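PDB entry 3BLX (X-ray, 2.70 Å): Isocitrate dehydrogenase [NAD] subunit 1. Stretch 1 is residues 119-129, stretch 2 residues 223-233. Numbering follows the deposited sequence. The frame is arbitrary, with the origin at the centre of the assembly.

Stretch 1 119-129: RIPDIDLIVIR
Stretch 2 (223-233) AVAKPHQFDVL

Two stretches of one chain, at least 102 residues apart in sequence where they touch, bury 663 Å² between them and meet as neighbouring parallel strands preceded by a looser contact of loop against 3-10 segment. Stretch 1 runs as loop through Ile123 and as strand from Asp124 to Arg129, with phi/psi -124/128 at Ile126 and -112/121 at Val127. Stretch 2 leaves its helix at Lys226 (-143/67), makes a 3-10 segment from Pro227 to Gln229, and enters its strand at Val232 (-108/121) after Asp231 (-126/-85).

The register pairs Ile126 with Val232 (CA to CA 4.8 Å) and Val127 with Leu233 (CA to CA 4.7 Å). Three backbone hydrogen bonds fix it. Ile126 N donates to Asp231 O at 3.0 Å, Leu233 N donates to Ile126 O at 2.8 Å, and Ile128 N donates to Leu233 O at 2.7 Å, the straightest at 174°. Ile126 thus uses both its N and its O on stretch 2, and Leu233 both of its own on stretch 1, the staggered pattern of parallel strands. The same acceptors also receive CA-H...O contacts: Leu125 CA to Asp231 O, 3.4 Å; Val232 CA to Ile126 O, 3.4 Å; Val127 CA to Leu233 O, 3.5 Å. Ile128 O and Leu233 O lie 3.4 Å apart, but both are acceptors and do not bond.

Side chains alternate across the sheet. On one face Ile126 (m, t) meets Val232 (t), CB to CG2 4.1 Å; on the other Val127 (t) meets Leu233 (m, t), CG2 to CD1 4.3 Å. Ile128 (m, t) adds its CD1, 4.0 Å from Val232 CG1.

Ahead of the strands, Pro227 points toward stretch 1 and offers an apolar ring: its CD lies 4.0 Å from Ile120 CD1 and its CB 4.2 Å from Ile123 CG1. Ile120 (m, t) also carries CD1 to 3.5 Å from Val224 O, a contact without a hydrogen bond. Leu125 (p, p) sets CD2 4.4 Å from Phe230 CB. Pro227 O accepts a weak bond from Phe230 N (3.4 Å), as Lys226 O does from Gln229 N (3.4 Å).

His228 (chi1 m, chi2 103°) supplies the side-chain hydrogen bond: NE2 donates to Pro121 O at 2.8 Å, 144°. Asp122 O also lies at the edge of the ring, 3.0 Å from His228 NE2, while Ile120 CG2 approaches His228 CE1 obliquely at 3.6 Å. Asp124 OD1 and Asp231 OD2 are satisfied elsewhere in the structure.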

# COMPACT_ATOMS: atom_id res chain seq x y z
N ARG E 119 18.98 -4.94 50.10
CA ARG E 119 20.10 -4.13 50.55
C ARG E 119 19.89 -2.63 50.32
O ARG E 119 20.34 -1.80 51.12
CB ARG E 119 21.38 -4.66 49.90
CG ARG E 119 22.60 -3.83 50.07
CD ARG E 119 23.85 -4.68 49.92
NE ARG E 119 23.61 -5.84 49.06
CZ ARG E 119 24.24 -7.01 49.17
NH1 ARG E 119 25.16 -7.20 50.11
NH2 ARG E 119 23.93 -7.99 48.34
N ILE E 120 19.18 -2.27 49.26
CA ILE E 120 18.80 -0.88 49.04
C ILE E 120 17.29 -0.77 48.90
O ILE E 120 16.69 -1.40 48.04
CB ILE E 120 19.46 -0.30 47.80
CG1 ILE E 120 20.97 -0.46 47.92
CG2 ILE E 120 19.06 1.17 47.62
CD1 ILE E 120 21.75 0.15 46.80
N PRO E 121 16.69 0.04 49.76
CA PRO E 121 15.23 0.13 49.89
C PRO E 121 14.60 1.10 48.89
O PRO E 121 15.29 1.97 48.34
CB PRO E 121 15.04 0.67 51.31
CG PRO E 121 16.44 0.88 51.88
CD PRO E 121 17.38 0.90 50.73
N ASP E 122 13.29 0.94 48.67
CA ASP E 122 12.46 1.93 47.97
C ASP E 122 13.00 2.31 46.59
O ASP E 122 13.33 3.47 46.33
CB ASP E 122 12.26 3.17 48.85
CG ASP E 122 11.47 2.85 50.10
OD1 ASP E 122 10.29 2.45 49.98
OD2 ASP E 122 12.03 2.99 51.22
N ILE E 123 13.08 1.31 45.72
CA ILE E 123 13.54 1.54 44.37
C ILE E 123 12.34 1.70 43.46
O ILE E 123 11.30 1.03 43.65
CB ILE E 123 14.46 0.41 43.91
CG1 ILE E 123 15.82 0.55 44.60
CG2 ILE E 123 14.64 0.42 42.40
CD1 ILE E 123 16.68 -0.65 44.47
N ASP E 124 12.46 2.60 42.50
CA ASP E 124 11.41 2.77 41.50
C ASP E 124 11.93 3.23 40.14
O ASP E 124 11.77 4.40 39.75
CB ASP E 124 10.31 3.72 42.00
CG ASP E 124 9.06 3.65 41.13
OD1 ASP E 124 9.08 2.89 40.13
OD2 ASP E 124 8.07 4.35 41.45
N LEU E 125 12.53 2.30 39.41
CA LEU E 125 12.96 2.66 38.07
C LEU E 125 12.31 1.83 36.98
O LEU E 125 11.84 0.71 37.22
CB LEU E 125 14.48 2.69 37.95
CG LEU E 125 15.29 1.50 38.42
CD1 LEU E 125 15.47 0.53 37.27
CD2 LEU E 125 16.62 2.05 38.84
N ILE E 126 12.26 2.42 35.79
CA ILE E 126 11.68 1.83 34.61
C ILE E 126 12.74 1.82 33.52
O ILE E 126 13.36 2.85 33.27
CB ILE E 126 10.52 2.68 34.15
CG1 ILE E 126 9.46 2.68 35.23
CG2 ILE E 126 9.95 2.19 32.80
CD1 ILE E 126 8.28 3.53 34.88
N VAL E 127 12.97 0.66 32.92
CA VAL E 127 13.94 0.54 31.85
C VAL E 127 13.20 0.26 30.56
O VAL E 127 12.44 -0.71 30.45
CB VAL E 127 14.98 -0.58 32.14
CG1 VAL E 127 15.85 -0.84 30.91
CG2 VAL E 127 15.84 -0.21 33.35
N ILE E 128 13.38 1.14 29.58
CA ILE E 128 12.74 0.98 28.27
C ILE E 128 13.85 0.70 27.28
O ILE E 128 14.76 1.51 27.13
CB ILE E 128 11.95 2.24 27.86
CG1 ILE E 128 10.73 2.43 28.75
CG2 ILE E 128 11.53 2.17 26.42
CD1 ILE E 128 10.04 3.74 28.60
N ARG E 129 13.81 -0.45 26.61
CA ARG E 129 14.86 -0.75 25.65
C ARG E 129 14.35 -0.97 24.21
O ARG E 129 13.27 -1.51 23.99
CB ARG E 129 15.74 -1.89 26.15
CG ARG E 129 15.28 -3.26 25.77
CD ARG E 129 16.47 -4.17 25.58
NE ARG E 129 16.05 -5.42 24.95
CZ ARG E 129 15.57 -6.46 25.64
NH1 ARG E 129 15.47 -6.37 26.96
NH2 ARG E 129 15.20 -7.57 25.01
N ALA E 223 23.97 2.63 39.11
CA ALA E 223 22.74 1.88 39.38
C ALA E 223 22.84 0.95 40.60
O ALA E 223 21.84 0.72 41.31
CB ALA E 223 22.30 1.08 38.15
N VAL E 224 24.02 0.38 40.83
CA VAL E 224 24.21 -0.50 41.98
C VAL E 224 24.52 0.29 43.25
O VAL E 224 24.25 -0.19 44.34
CB VAL E 224 25.30 -1.57 41.75
CG1 VAL E 224 24.93 -2.46 40.58
CG2 VAL E 224 26.67 -0.94 41.51
N ALA E 225 25.06 1.50 43.09
CA ALA E 225 25.47 2.33 44.23
C ALA E 225 24.41 3.35 44.66
O ALA E 225 24.17 3.52 45.85
CB ALA E 225 26.80 3.02 43.96
N LYS E 226 23.77 4.04 43.71
CA LYS E 226 22.77 5.06 44.04
C LYS E 226 21.60 5.06 43.04
O LYS E 226 21.40 6.03 42.30
CB LYS E 226 23.39 6.46 44.13
CG LYS E 226 24.81 6.53 44.73
CD LYS E 226 25.32 7.99 44.81
CE LYS E 226 26.82 8.11 44.47
NZ LYS E 226 27.71 7.13 45.18
N PRO E 227 20.83 3.98 43.04
CA PRO E 227 19.70 3.75 42.13
C PRO E 227 18.64 4.83 42.19
O PRO E 227 17.83 4.91 41.26
CB PRO E 227 19.08 2.47 42.68
CG PRO E 227 20.13 1.81 43.45
CD PRO E 227 20.98 2.89 44.01
N HIS E 228 18.62 5.65 43.25
CA HIS E 228 17.49 6.56 43.45
C HIS E 228 17.49 7.76 42.50
O HIS E 228 16.45 8.40 42.26
CB HIS E 228 17.39 7.02 44.91
CG HIS E 228 17.07 5.91 45.86
ND1 HIS E 228 18.01 5.33 46.67
CD2 HIS E 228 15.90 5.27 46.12
CE1 HIS E 228 17.45 4.37 47.40
NE2 HIS E 228 16.16 4.32 47.08
N GLN E 229 18.67 8.04 41.96
CA GLN E 229 18.83 9.18 41.08
C GLN E 229 18.15 8.96 39.73
O GLN E 229 17.91 9.92 39.00
CB GLN E 229 20.33 9.47 40.91
CG GLN E 229 20.99 8.65 39.88
CD GLN E 229 22.49 8.73 39.96
OE1 GLN E 229 23.12 8.08 40.81
NE2 GLN E 229 23.09 9.53 39.08
N PHE E 230 17.82 7.71 39.41
CA PHE E 230 17.24 7.37 38.11
C PHE E 230 15.75 7.25 38.17
O PHE E 230 15.17 6.94 39.21
CB PHE E 230 17.83 6.07 37.55
CG PHE E 230 19.31 6.14 37.31
CD1 PHE E 230 20.18 5.31 38.00
CD2 PHE E 230 19.84 7.09 36.46
CE1 PHE E 230 21.55 5.38 37.80
CE2 PHE E 230 21.22 7.18 36.26
CZ PHE E 230 22.07 6.32 36.94
N ASP E 231 15.12 7.52 37.02
CA ASP E 231 13.68 7.43 36.92
C ASP E 231 13.28 6.50 35.74
O ASP E 231 13.04 5.32 35.92
CB ASP E 231 13.10 8.85 36.78
CG ASP E 231 11.59 8.89 37.02
OD1 ASP E 231 10.98 7.80 37.09
OD2 ASP E 231 11.02 10.00 37.14
N VAL E 232 13.23 7.05 34.53
CA VAL E 232 13.05 6.23 33.36
C VAL E 232 14.35 6.17 32.58
O VAL E 232 14.89 7.20 32.21
CB VAL E 232 11.95 6.82 32.48
CG1 VAL E 232 11.94 6.12 31.16
CG2 VAL E 232 10.60 6.68 33.15
N LEU E 233 14.88 4.97 32.37
CA LEU E 233 16.04 4.78 31.50
C LEU E 233 15.63 4.30 30.09
O LEU E 233 14.82 3.38 29.96
CB LEU E 233 17.00 3.79 32.13
CG LEU E 233 17.53 4.24 33.49
CD1 LEU E 233 18.44 3.16 34.11
CD2 LEU E 233 18.29 5.51 33.28